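Local coordinates for bilirubin-inducible fluorescent protein UnaG (Anguilla japonica, PDB 4I3B) that binds unconjugated bilirubin with high affinity inside a fatty-acid-binding-protein-like beta barrel and emits green fluorescence when the bound complex is excited, at residues A[106-110]-A[122-126]; A[17-21]-A[34-38]; A[48-54]-A[65-71]. All coordinates share one frame. Residues are numbered along the deposited sequence.

Contact 1: A[106-110]-A[122-126]; sequences KETTY and TLTMG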
loop_
_atom_site.group_PDB
_atom_site.type_symbol
_atom_site.label_atom_id
_atom_site.label_comp_id
_atom_site.label_asym_id
_atom_site.label_seq_id
_atom_site.Cartn_x
_atom_site.Cartn_y
_atom_site.Cartn_z
ATOM N N LYS A 106 16.223 7.005 3.689
ATOM C CA LYS A 106 14.940 7.295 4.290
ATOM C C LYS A 106 14.126 5.994 4.471
ATOM O O LYS A 106 14.447 4.973 3.877
ATOM C CB LYS A 106 14.160 8.239 3.371
ATOM C CG LYS A 106 14.878 9.552 3.123
ATOM C CD LYS A 106 14.202 10.304 1.999
ATOM C CE LYS A 106 14.912 11.604 1.688
ATOM N NZ LYS A 106 14.360 12.275 0.476
ATOM N N GLU A 107 13.120 6.025 5.334
ATOM C CA GLU A 107 12.205 4.897 5.494
ATOM C C GLU A 107 10.784 5.425 5.581
ATOM O O GLU A 107 10.568 6.554 6.011
ATOM C CB GLU A 107 12.564 4.027 6.720
ATOM C CG GLU A 107 14.009 3.531 6.687
ATOM C CD GLU A 107 14.322 2.352 7.626
ATOM O OE1 GLU A 107 13.412 1.566 7.995
ATOM O OE2 GLU A 107 15.513 2.205 7.989
ATOM N N THR A 108 9.842 4.606 5.128
ATOM C CA THR A 108 8.426 4.885 5.296
ATOM C C THR A 108 7.719 3.558 5.601
ATOM O O THR A 108 8.176 2.495 5.184
ATOM C CB THR A 108 7.823 5.606 4.052
ATOM O OG1 THR A 108 6.495 6.008 4.369
ATOM C CG2 THR A 108 7.826 4.754 2.798
ATOM N N THR A 109 6.612 3.620 6.338
ATOM C CA THR A 109 5.935 2.429 6.806
ATOM C C THR A 109 4.434 2.460 6.493
ATOM O O THR A 109 3.788 3.513 6.589
ATOM C CB THR A 109 6.179 2.288 8.328
ATOM O OG1 THR A 109 7.591 2.335 8.574
ATOM C CG2 THR A 109 5.605 0.982 8.886
ATOM N N TYR A 110 3.904 1.303 6.149
ATOM C CA TYR A 110 2.467 1.095 5.971
ATOM C C TYR A 110 2.042 -0.008 6.912
ATOM O O TYR A 110 2.599 -1.096 6.866
ATOM C CB TYR A 110 2.149 0.656 4.547
ATOM C CG TYR A 110 2.791 1.445 3.467
ATOM C CD1 TYR A 110 4.153 1.300 3.188
ATOM C CD2 TYR A 110 2.052 2.350 2.700
ATOM C CE1 TYR A 110 4.750 2.033 2.187
ATOM C CE2 TYR A 110 2.648 3.074 1.698
ATOM C CZ TYR A 110 3.985 2.911 1.422
ATOM O OH TYR A 110 4.549 3.648 0.408
ATOM N N THR A 122 -2.474 2.590 7.523
ATOM C CA THR A 122 -1.924 3.798 8.089
ATOM C C THR A 122 -0.515 3.969 7.529
ATOM O O THR A 122 0.311 3.038 7.613
ATOM C CB THR A 122 -1.872 3.719 9.626
ATOM O OG1 THR A 122 -3.175 3.489 10.151
ATOM C CG2 THR A 122 -1.354 4.995 10.228
ATOM N N LEU A 123 -0.263 5.138 6.945
ATOM C CA LEU A 123 0.956 5.443 6.232
ATOM C C LEU A 123 1.716 6.504 6.976
ATOM O O LEU A 123 1.170 7.565 7.291
ATOM C CB LEU A 123 0.659 5.967 4.830
ATOM C CG LEU A 123 -0.259 5.135 3.922
ATOM C CD1 LEU A 123 -1.781 5.293 4.199
ATOM C CD2 LEU A 123 0.006 5.496 2.475
ATOM N N THR A 124 2.987 6.256 7.244
ATOM C CA THR A 124 3.800 7.195 7.997
ATOM C C THR A 124 5.101 7.517 7.279
ATOM O O THR A 124 5.855 6.605 6.923
ATOM C CB THR A 124 4.126 6.636 9.389
ATOM O OG1 THR A 124 2.916 6.314 10.079
ATOM C CG2 THR A 124 4.895 7.655 10.212
ATOM N N MET A 125 5.363 8.809 7.097
ATOM C CA MET A 125 6.649 9.276 6.602
ATOM C C MET A 125 7.071 10.405 7.514
ATOM O O MET A 125 6.548 11.512 7.432
ATOM C CB MET A 125 6.532 9.756 5.157
ATOM C CG MET A 125 7.800 10.398 4.647
ATOM S SD MET A 125 9.199 9.245 4.726
ATOM C CE MET A 125 10.505 10.303 4.098
ATOM N N GLY A 126 8.013 10.124 8.411
ATOM C CA GLY A 126 8.367 11.100 9.439
ATOM C C GLY A 126 7.147 11.511 10.251
ATOM O O GLY A 126 6.484 10.671 10.843
HETATM O O HOH W 1 9.174 7.493 8.373
#
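Segments 106-110 and 122-125 run antiparallel as neighbouring barrel strands, with axes 4.9 Å apart at closest and 169° between their directions. T109 and T124 form the hydrogen-bonded pair and satisfy each other twice: T109 N gives to T124 O at 3.1 Å, and T124 N gives to T109 O at 2.9 Å. T124 O also takes a second, shorter bond from the side chain of T108, whose OG1 lies 2.7 Å away, so one carbonyl serves both a backbone amide and a hydroxyl; T108 OG1 is also hydrogen-bonded to Y20 OH of helix 17-23. Next along, Y110 and L123 make a non-hydrogen-bonded pair, where Y110 CA approaches T122 O at 3.3 Å in a CA-H...O contact.

Beyond T109 and T124 the ladder loosens as the second strand ends at M125. A water takes over: it donates to E107 O at 2.9 Å and accepts from G126 N at 2.9 Å, bridging the two backbones. M125 lays its sulfur beside the same carbonyl, SD to E107 O 3.3 Å. On the face carrying Y110 and L123, ring atom Y110 CE2 meets L123 CD2 at 3.7 Å; Y110 OH is hydrogen-bonded to Q101 OE1, and the side chain touches bilirubin.

T109 and T124 point to the outer face. T108 and Y110 bond through their backbones to Q101 and Y99 of strand 96-103, while L123 is hydrogen-bonded through its backbone to A130 of strand 128-135. The hairpin of strands 106-115 and 118-125 thus sits in mid-sheet, and helix 17-23 packs over its inner face near M125, with F17 and Y20 on L123 and Y20 and A23 on M125.

Contact 2: A[17-21]-A[34-38]; sequences FGEYL and GDATT. With BLR (3-[5-[(Z)-(4-ethenyl-3-methyl-5-oxidanylidene-pyrrol-2-ylidene)methyl]-2-[[5-[(Z)-(3-ethenyl-4-methyl-5-oxidanylidene-pyrrol-2-ylidene)methyl]-3-(3-hydroxy-3-oxopropyl)-4-methyl-1H-pyrrol-2-yl]methyl]-4-methyl-1H-pyrrol-3-yl]propanoic acid), chain G.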
loop_
_atom_site.group_PDB
_atom_site.type_symbol
_atom_site.label_atom_id
_atom_site.label_comp_id
_atom_site.label_asym_id
_atom_site.label_seq_id
_atom_site.Cartn_x
_atom_site.Cartn_y
_atom_site.Cartn_z
ATOM N N PHE A 17 -3.669 11.789 2.039
ATOM C CA PHE A 17 -2.861 10.911 1.201
ATOM C C PHE A 17 -1.925 11.698 0.273
ATOM O O PHE A 17 -0.744 11.373 0.152
ATOM C CB PHE A 17 -3.758 9.943 0.430
ATOM C CG PHE A 17 -2.996 8.888 -0.363
ATOM C CD1 PHE A 17 -1.951 8.161 0.189
ATOM C CD2 PHE A 17 -3.356 8.630 -1.683
ATOM C CE1 PHE A 17 -1.297 7.206 -0.558
ATOM C CE2 PHE A 17 -2.700 7.658 -2.415
ATOM C CZ PHE A 17 -1.656 6.969 -1.856
ATOM N N GLY A 18 -2.433 12.759 -0.352
ATOM C CA GLY A 18 -1.562 13.574 -1.170
ATOM C C GLY A 18 -0.405 14.156 -0.404
ATOM O O GLY A 18 0.699 14.255 -0.937
ATOM N N GLU A 19 -0.663 14.568 0.834
ATOM C CA GLU A 19 0.399 15.116 1.690
ATOM C C GLU A 19 1.459 14.046 2.000
ATOM O O GLU A 19 2.668 14.312 1.961
ATOM C CB GLU A 19 -0.216 15.670 2.977
ATOM C CG GLU A 19 -1.067 16.915 2.745
ATOM C CD GLU A 19 -2.544 16.688 2.323
ATOM O OE1 GLU A 19 -2.988 15.569 1.982
ATOM O OE2 GLU A 19 -3.306 17.685 2.365
ATOM N N TYR A 20 1.019 12.805 2.232
ATOM C CA TYR A 20 1.936 11.684 2.414
ATOM C C TYR A 20 2.758 11.479 1.146
ATOM O O TYR A 20 3.985 11.302 1.200
ATOM C CB TYR A 20 1.159 10.411 2.784
ATOM C CG TYR A 20 2.049 9.204 2.725
ATOM C CD1 TYR A 20 2.868 8.876 3.788
ATOM C CD2 TYR A 20 2.122 8.410 1.575
ATOM C CE1 TYR A 20 3.713 7.790 3.711
ATOM C CE2 TYR A 20 2.971 7.329 1.495
ATOM C CZ TYR A 20 3.755 7.015 2.548
ATOM O OH TYR A 20 4.601 5.931 2.437
ATOM N N LEU A 21 2.109 11.516 -0.021
ATOM C CA LEU A 21 2.829 11.297 -1.266
ATOM C C LEU A 21 3.883 12.389 -1.509
ATOM O O LEU A 21 4.990 12.107 -1.959
ATOM C CB LEU A 21 1.847 11.165 -2.440
ATOM C CG LEU A 21 0.928 9.931 -2.394
ATOM C CD1 LEU A 21 -0.026 9.998 -3.567
ATOM C CD2 LEU A 21 1.741 8.657 -2.477
ATOM N N GLY A 34 -2.608 11.059 -7.194
ATOM C CA GLY A 34 -2.752 9.950 -6.258
ATOM C C GLY A 34 -3.829 10.201 -5.218
ATOM O O GLY A 34 -4.621 9.314 -4.873
ATOM N N ASP A 35 -3.883 11.421 -4.703
ATOM C CA ASP A 35 -4.898 11.744 -3.715
ATOM C C ASP A 35 -6.311 11.492 -4.231
ATOM O O ASP A 35 -7.166 11.094 -3.453
ATOM C CB ASP A 35 -4.789 13.183 -3.225
ATOM C CG ASP A 35 -5.643 13.455 -2.000
ATOM O OD1 ASP A 35 -5.244 13.027 -0.899
ATOM O OD2 ASP A 35 -6.713 14.078 -2.124
ATOM N N ALA A 36 -6.527 11.682 -5.529
ATOM C CA ALA A 36 -7.848 11.548 -6.135
ATOM C C ALA A 36 -8.180 10.139 -6.572
ATOM O O ALA A 36 -9.304 9.885 -6.980
ATOM C CB ALA A 36 -7.966 12.512 -7.344
ATOM N N THR A 37 -7.225 9.212 -6.518
ATOM C CA THR A 37 -7.488 7.865 -7.021
ATOM C C THR A 37 -8.520 7.091 -6.205
ATOM O O THR A 37 -8.710 7.336 -5.018
ATOM C CB THR A 37 -6.195 7.006 -7.095
ATOM O OG1 THR A 37 -5.541 6.955 -5.818
ATOM C CG2 THR A 37 -5.246 7.577 -8.139
ATOM N N THR A 38 -9.158 6.134 -6.869
ATOM C CA THR A 38 -10.041 5.191 -6.206
ATOM C C THR A 38 -9.566 3.779 -6.566
ATOM O O THR A 38 -10.115 3.123 -7.446
ATOM C CB THR A 38 -11.497 5.427 -6.608
ATOM O OG1 THR A 38 -11.579 5.431 -8.034
ATOM C CG2 THR A 38 -11.999 6.788 -6.067
HETATM C CHA BLR G . -2.043 1.347 -3.530
HETATM N NA BLR G . -1.221 -0.768 -2.414
HETATM C C1A BLR G . -1.129 0.140 -3.421
HETATM C C2A BLR G . -0.027 -0.164 -4.204
HETATM C C3A BLR G . 0.567 -1.288 -3.629
HETATM C C4A BLR G . -0.196 -1.646 -2.524
HETATM C CMA BLR G . 1.791 -2.002 -4.118
HETATM C CAA BLR G . 0.414 0.570 -5.432
HETATM C CBA BLR G . 1.567 1.461 -5.191
HETATM C CGA BLR G . 2.036 2.169 -6.412
HETATM O O1A BLR G . 1.254 2.395 -7.380
HETATM O O2A BLR G . 3.277 2.496 -6.437
HETATM C CHB BLR G . 0.092 -2.800 -1.656
HETATM N NB BLR G . -2.060 -3.043 -0.498
HETATM C C1B BLR G . -0.730 -3.438 -0.763
HETATM C C2B BLR G . -0.421 -4.540 0.057
HETATM C C3B BLR G . -1.427 -4.883 0.777
HETATM C C4B BLR G . -2.625 -3.970 0.564
HETATM C CMB BLR G . 0.936 -5.215 0.035
HETATM O OB BLR G . -3.720 -3.912 1.003
HETATM C CAB BLR G . -1.511 -6.003 1.747
HETATM C CBB BLR G . -2.619 -6.300 2.491
HETATM N NC BLR G . -1.054 5.601 -6.500
HETATM C C1C BLR G . -1.110 6.393 -7.817
HETATM C C2C BLR G . 0.108 7.242 -7.680
HETATM C C3C BLR G . 0.738 7.008 -6.581
HETATM C C4C BLR G . 0.132 6.034 -5.808
HETATM C CMC BLR G . 0.478 8.179 -8.779
HETATM O OC BLR G . -1.964 6.316 -8.655
HETATM C CAC BLR G . 2.003 7.631 -6.149
HETATM C CBC BLR G . 2.297 8.935 -6.372
HETATM C CHD BLR G . 0.515 5.533 -4.607
HETATM N ND BLR G . -0.982 3.478 -4.311
HETATM C C1D BLR G . -0.057 4.370 -3.910
HETATM C C2D BLR G . 0.356 3.974 -2.548
HETATM C C3D BLR G . -0.354 2.857 -2.190
HETATM C C4D BLR G . -1.222 2.474 -3.318
HETATM C CMD BLR G . 1.363 4.738 -1.755
HETATM C CAD BLR G . -0.209 2.118 -0.887
HETATM C CBD BLR G . -1.328 2.495 0.064
HETATM C CGD BLR G . -2.553 1.701 -0.215
HETATM O O1D BLR G . -3.606 2.296 -0.502
HETATM O O2D BLR G . -2.557 0.450 -0.127
HETATM O O HOH W 2 -6.526 11.675 1.011
HETATM O O HOH W 3 -5.480 15.149 0.989
#
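At G34 the second helix comes close enough for its backbone to be touched directly: L21 CD1 lies 3.8 Å from G34 CA, and the edge of the F17 ring meets the carbonyl, CD2 to G34 O 3.5 Å. A beta carbon built at G34 would clash with L21 CD1, so the absence of a side chain permits this approach.

D35 supplies the polar link. Its OD1 accepts a hydrogen bond from G18 N at 2.9 Å, tying the carboxylate to the first turn of helix 17-23. Two waters extend the link: one accepts from F17 N (3.0 Å) and donates to D35 OD1 (2.7 Å), while the other donates both to E19 OE1 (2.7 Å) and to D35 OD1 (2.9 Å), bridging two carboxylates of like charge.

Two residues on, T37 folds back on G34: T37 OG1 donates to G34 O at 2.7 Å, and T37 N donates to G34 O at 3.1 Å. That hydroxyl also bonds to R132, which itself hydrogen-bonds bilirubin and makes a cation-pi contact with F17.

Bilirubin lies against both segments: F17 CZ is 3.7 Å from its C2D, L21 CD1 3.8 Å from CBC, and T37 CG2 3.6 Å from OC. This is the helix-turn-helix lid of the fatty-acid-binding protein fold, closing the barrel over its ligand.

Contact 3: A[48-54]-A[65-71]; sequences GDKMTVK and TQVKFKL. With BLR (3-[5-[(Z)-(4-ethenyl-3-methyl-5-oxidanylidene-pyrrol-2-ylidene)methyl]-2-[[5-[(Z)-(3-ethenyl-4-methyl-5-oxidanylidene-pyrrol-2-ylidene)methyl]-3-(3-hydroxy-3-oxopropyl)-4-methyl-1H-pyrrol-2-yl]methyl]-4-methyl-1H-pyrrol-3-yl]propanoic acid), chain G.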
loop_
_atom_site.group_PDB
_atom_site.type_symbol
_atom_site.label_atom_id
_atom_site.label_comp_id
_atom_site.label_asym_id
_atom_site.label_seq_id
_atom_site.Cartn_x
_atom_site.Cartn_y
_atom_site.Cartn_z
ATOM N N GLY A 48 0.706 -19.043 3.359
ATOM C CA GLY A 48 0.610 -18.226 4.554
ATOM C C GLY A 48 1.800 -17.300 4.712
ATOM O O GLY A 48 1.868 -16.543 5.686
ATOM N N ASP A 49 2.742 -17.337 3.771
ATOM C CA ASP A 49 3.898 -16.440 3.840
ATOM C C ASP A 49 4.304 -15.827 2.505
ATOM O O ASP A 49 5.309 -15.140 2.444
ATOM C CB ASP A 49 5.101 -17.155 4.454
ATOM C CG ASP A 49 5.706 -18.179 3.523
ATOM O OD1 ASP A 49 5.054 -18.526 2.510
ATOM O OD2 ASP A 49 6.827 -18.650 3.809
ATOM N N LYS A 50 3.545 -16.075 1.437
ATOM C CA LYS A 50 3.807 -15.421 0.147
ATOM C C LYS A 50 2.548 -14.726 -0.318
ATOM O O LYS A 50 1.451 -15.273 -0.187
ATOM C CB LYS A 50 4.262 -16.431 -0.905
ATOM C CG LYS A 50 5.718 -16.898 -0.706
ATOM C CD LYS A 50 6.078 -18.057 -1.650
ATOM C CE LYS A 50 5.518 -19.397 -1.161
ATOM N NZ LYS A 50 5.999 -19.774 0.225
ATOM N N MET A 51 2.693 -13.514 -0.848
ATOM C CA MET A 51 1.545 -12.749 -1.335
ATOM C C MET A 51 1.819 -12.110 -2.670
ATOM O O MET A 51 2.952 -11.773 -3.004
ATOM C CB MET A 51 1.165 -11.642 -0.326
ATOM C CG MET A 51 0.835 -12.192 1.048
ATOM S SD MET A 51 0.383 -10.933 2.262
ATOM C CE MET A 51 -1.134 -10.276 1.586
ATOM N N THR A 52 0.746 -11.918 -3.427
ATOM C CA THR A 52 0.773 -11.099 -4.630
ATOM C C THR A 52 -0.344 -10.093 -4.509
ATOM O O THR A 52 -1.459 -10.454 -4.134
ATOM C CB THR A 52 0.538 -11.951 -5.863
ATOM O OG1 THR A 52 1.621 -12.872 -6.001
ATOM C CG2 THR A 52 0.458 -11.112 -7.104
ATOM N N VAL A 53 -0.050 -8.831 -4.779
ATOM C CA VAL A 53 -1.081 -7.798 -4.761
ATOM C C VAL A 53 -1.067 -7.125 -6.133
ATOM O O VAL A 53 -0.029 -6.599 -6.564
ATOM C CB VAL A 53 -0.877 -6.749 -3.648
ATOM C CG1 VAL A 53 -2.039 -5.721 -3.674
ATOM C CG2 VAL A 53 -0.840 -7.428 -2.299
ATOM N N LYS A 54 -2.203 -7.190 -6.829
ATOM C CA LYS A 54 -2.371 -6.476 -8.077
ATOM C C LYS A 54 -3.221 -5.237 -7.785
ATOM O O LYS A 54 -4.234 -5.330 -7.093
ATOM C CB LYS A 54 -3.080 -7.334 -9.108
ATOM C CG LYS A 54 -3.292 -6.614 -10.425
ATOM C CD LYS A 54 -4.018 -7.460 -11.477
ATOM C CE LYS A 54 -4.602 -6.585 -12.595
ATOM N NZ LYS A 54 -5.331 -7.444 -13.610
ATOM N N THR A 65 -0.250 -1.758 -11.244
ATOM C CA THR A 65 1.008 -2.404 -10.933
ATOM C C THR A 65 0.759 -3.619 -10.069
ATOM O O THR A 65 -0.388 -4.008 -9.826
ATOM C CB THR A 65 1.988 -1.413 -10.257
ATOM O OG1 THR A 65 3.297 -1.986 -10.237
ATOM C CG2 THR A 65 1.570 -1.063 -8.839
ATOM N N GLN A 66 1.844 -4.286 -9.677
ATOM C CA GLN A 66 1.743 -5.408 -8.762
ATOM C C GLN A 66 2.983 -5.465 -7.903
ATOM O O GLN A 66 4.063 -4.975 -8.308
ATOM C CB GLN A 66 1.563 -6.729 -9.501
ATOM C CG GLN A 66 2.818 -7.203 -10.133
ATOM C CD GLN A 66 2.632 -8.527 -10.834
ATOM O OE1 GLN A 66 1.600 -9.202 -10.680
ATOM N NE2 GLN A 66 3.626 -8.907 -11.623
ATOM N N VAL A 67 2.843 -6.081 -6.734
ATOM C CA VAL A 67 3.999 -6.506 -5.968
ATOM C C VAL A 67 3.822 -7.972 -5.602
ATOM O O VAL A 67 2.690 -8.458 -5.407
ATOM C CB VAL A 67 4.205 -5.674 -4.686
ATOM C CG1 VAL A 67 4.626 -4.234 -5.018
ATOM C CG2 VAL A 67 2.983 -5.689 -3.801
ATOM N N LYS A 68 4.946 -8.686 -5.537
ATOM C CA LYS A 68 4.997 -10.083 -5.132
ATOM C C LYS A 68 6.106 -10.214 -4.106
ATOM O O LYS A 68 7.223 -9.764 -4.359
ATOM C CB LYS A 68 5.352 -10.985 -6.325
ATOM C CG LYS A 68 4.334 -11.061 -7.434
ATOM C CD LYS A 68 4.704 -12.163 -8.430
ATOM C CE LYS A 68 3.527 -12.523 -9.325
ATOM N NZ LYS A 68 3.862 -13.580 -10.326
ATOM N N PHE A 69 5.832 -10.851 -2.978
ATOM C CA PHE A 69 6.840 -10.973 -1.939
ATOM C C PHE A 69 6.618 -12.170 -1.036
ATOM O O PHE A 69 5.517 -12.730 -0.965
ATOM C CB PHE A 69 6.883 -9.697 -1.081
ATOM C CG PHE A 69 5.541 -9.323 -0.489
ATOM C CD1 PHE A 69 5.123 -9.881 0.721
ATOM C CD2 PHE A 69 4.707 -8.414 -1.131
ATOM C CE1 PHE A 69 3.875 -9.534 1.288
ATOM C CE2 PHE A 69 3.475 -8.077 -0.577
ATOM C CZ PHE A 69 3.064 -8.642 0.628
ATOM N N LYS A 70 7.687 -12.537 -0.348
ATOM C CA LYS A 70 7.656 -13.512 0.716
ATOM C C LYS A 70 7.882 -12.770 2.038
ATOM O O LYS A 70 8.777 -11.932 2.140
ATOM C CB LYS A 70 8.750 -14.554 0.457
ATOM C CG LYS A 70 8.921 -15.579 1.564
ATOM C CD LYS A 70 9.806 -16.731 1.111
ATOM C CE LYS A 70 10.369 -17.489 2.300
ATOM N NZ LYS A 70 9.313 -18.122 3.146
ATOM N N LEU A 71 7.085 -13.065 3.059
ATOM C CA LEU A 71 7.254 -12.395 4.343
ATOM C C LEU A 71 8.693 -12.507 4.802
ATOM O O LEU A 71 9.292 -13.594 4.761
ATOM C CB LEU A 71 6.340 -12.999 5.411
ATOM C CG LEU A 71 4.845 -12.859 5.125
ATOM C CD1 LEU A 71 4.020 -13.566 6.187
ATOM C CD2 LEU A 71 4.463 -11.397 5.052
HETATM C CHA BLR G . -2.043 1.347 -3.530
HETATM N NA BLR G . -1.221 -0.768 -2.414
HETATM C C1A BLR G . -1.129 0.140 -3.421
HETATM C C2A BLR G . -0.027 -0.164 -4.204
HETATM C C3A BLR G . 0.567 -1.288 -3.629
HETATM C C4A BLR G . -0.196 -1.646 -2.524
HETATM C CMA BLR G . 1.791 -2.002 -4.118
HETATM C CAA BLR G . 0.414 0.570 -5.432
HETATM C CBA BLR G . 1.567 1.461 -5.191
HETATM C CGA BLR G . 2.036 2.169 -6.412
HETATM O O1A BLR G . 1.254 2.395 -7.380
HETATM O O2A BLR G . 3.277 2.496 -6.437
HETATM C CHB BLR G . 0.092 -2.800 -1.656
HETATM N NB BLR G . -2.060 -3.043 -0.498
HETATM C C1B BLR G . -0.730 -3.438 -0.763
HETATM C C2B BLR G . -0.421 -4.540 0.057
HETATM C C3B BLR G . -1.427 -4.883 0.777
HETATM C C4B BLR G . -2.625 -3.970 0.564
HETATM C CMB BLR G . 0.936 -5.215 0.035
HETATM O OB BLR G . -3.720 -3.912 1.003
HETATM C CAB BLR G . -1.511 -6.003 1.747
HETATM C CBB BLR G . -2.619 -6.300 2.491
HETATM N NC BLR G . -1.054 5.601 -6.500
HETATM C C1C BLR G . -1.110 6.393 -7.817
HETATM C C2C BLR G . 0.108 7.242 -7.680
HETATM C C3C BLR G . 0.738 7.008 -6.581
HETATM C C4C BLR G . 0.132 6.034 -5.808
HETATM C CMC BLR G . 0.478 8.179 -8.779
HETATM O OC BLR G . -1.964 6.316 -8.655
HETATM C CAC BLR G . 2.003 7.631 -6.149
HETATM C CBC BLR G . 2.297 8.935 -6.372
HETATM C CHD BLR G . 0.515 5.533 -4.607
HETATM N ND BLR G . -0.982 3.478 -4.311
HETATM C C1D BLR G . -0.057 4.370 -3.910
HETATM C C2D BLR G . 0.356 3.974 -2.548
HETATM C C3D BLR G . -0.354 2.857 -2.190
HETATM C C4D BLR G . -1.222 2.474 -3.318
HETATM C CMD BLR G . 1.363 4.738 -1.755
HETATM C CAD BLR G . -0.209 2.118 -0.887
HETATM C CBD BLR G . -1.328 2.495 0.064
HETATM C CGD BLR G . -2.553 1.701 -0.215
HETATM O O1D BLR G . -3.606 2.296 -0.502
HETATM O O2D BLR G . -2.557 0.450 -0.127
#
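Strands 50-54 and 65-70 lie almost exactly antiparallel, at 174° with axes 4.8 Å apart. M51 with F69 and V53 with V67 are hydrogen-bonded pairs: M51 N to F69 O 2.9 Å, F69 N to M51 O 3.0 Å, V53 N to V67 O 2.8 Å, V67 N to V53 O 2.9 Å. L71 N to D49 O at 2.8 Å carries the ladder past the strand ends, where D49 and K50 opposite K46 make a classic beta bulge.

Inside the barrel, M51 CB packs on F69 CZ at 3.7 Å, its sulfur in an oblique Met-aromatic contact, and V53 CB meets V67 CG2 at 4.0 Å. Outside, D49 is held by two lysines: OD2 to K70 NZ 2.6 Å, OD1 to K50 NZ 2.8 Å.

V53, V67 and F69 wall the pocket: bilirubin CMB touches V53 CG2 (3.7 Å) and F69 CE2 (3.9 Å), and CMA touches V67 CG1 (3.7 Å). This is consistent with mainly apolar contact here; bilirubin's hydrogen bonds come from other residues, such as N57, S80 and R112.

From the N terminus, the chain leaves strand 7-15 and enters the two lid helices, where contact 2 closes the first loop. Contact 3 follows, closing the hairpin of strands 50-56 and 64-70, and contact 1 closes another, 106-115 with 118-125. The three loops come in series; none nests or crosses. Contacts 1 and 2 meet in space: the Y20 hydroxyl probably hydrogen-bonds to those of T108 and Y110, and L123 packs on F17 and Y20, fastening lid to barrel. Contact 3 lies across the chain's centre from contact 2, their centres about 22 Å apart, and shares a sheet with contact 1 without touching it. Bilirubin reaches all three, meeting contact 1 at Y110.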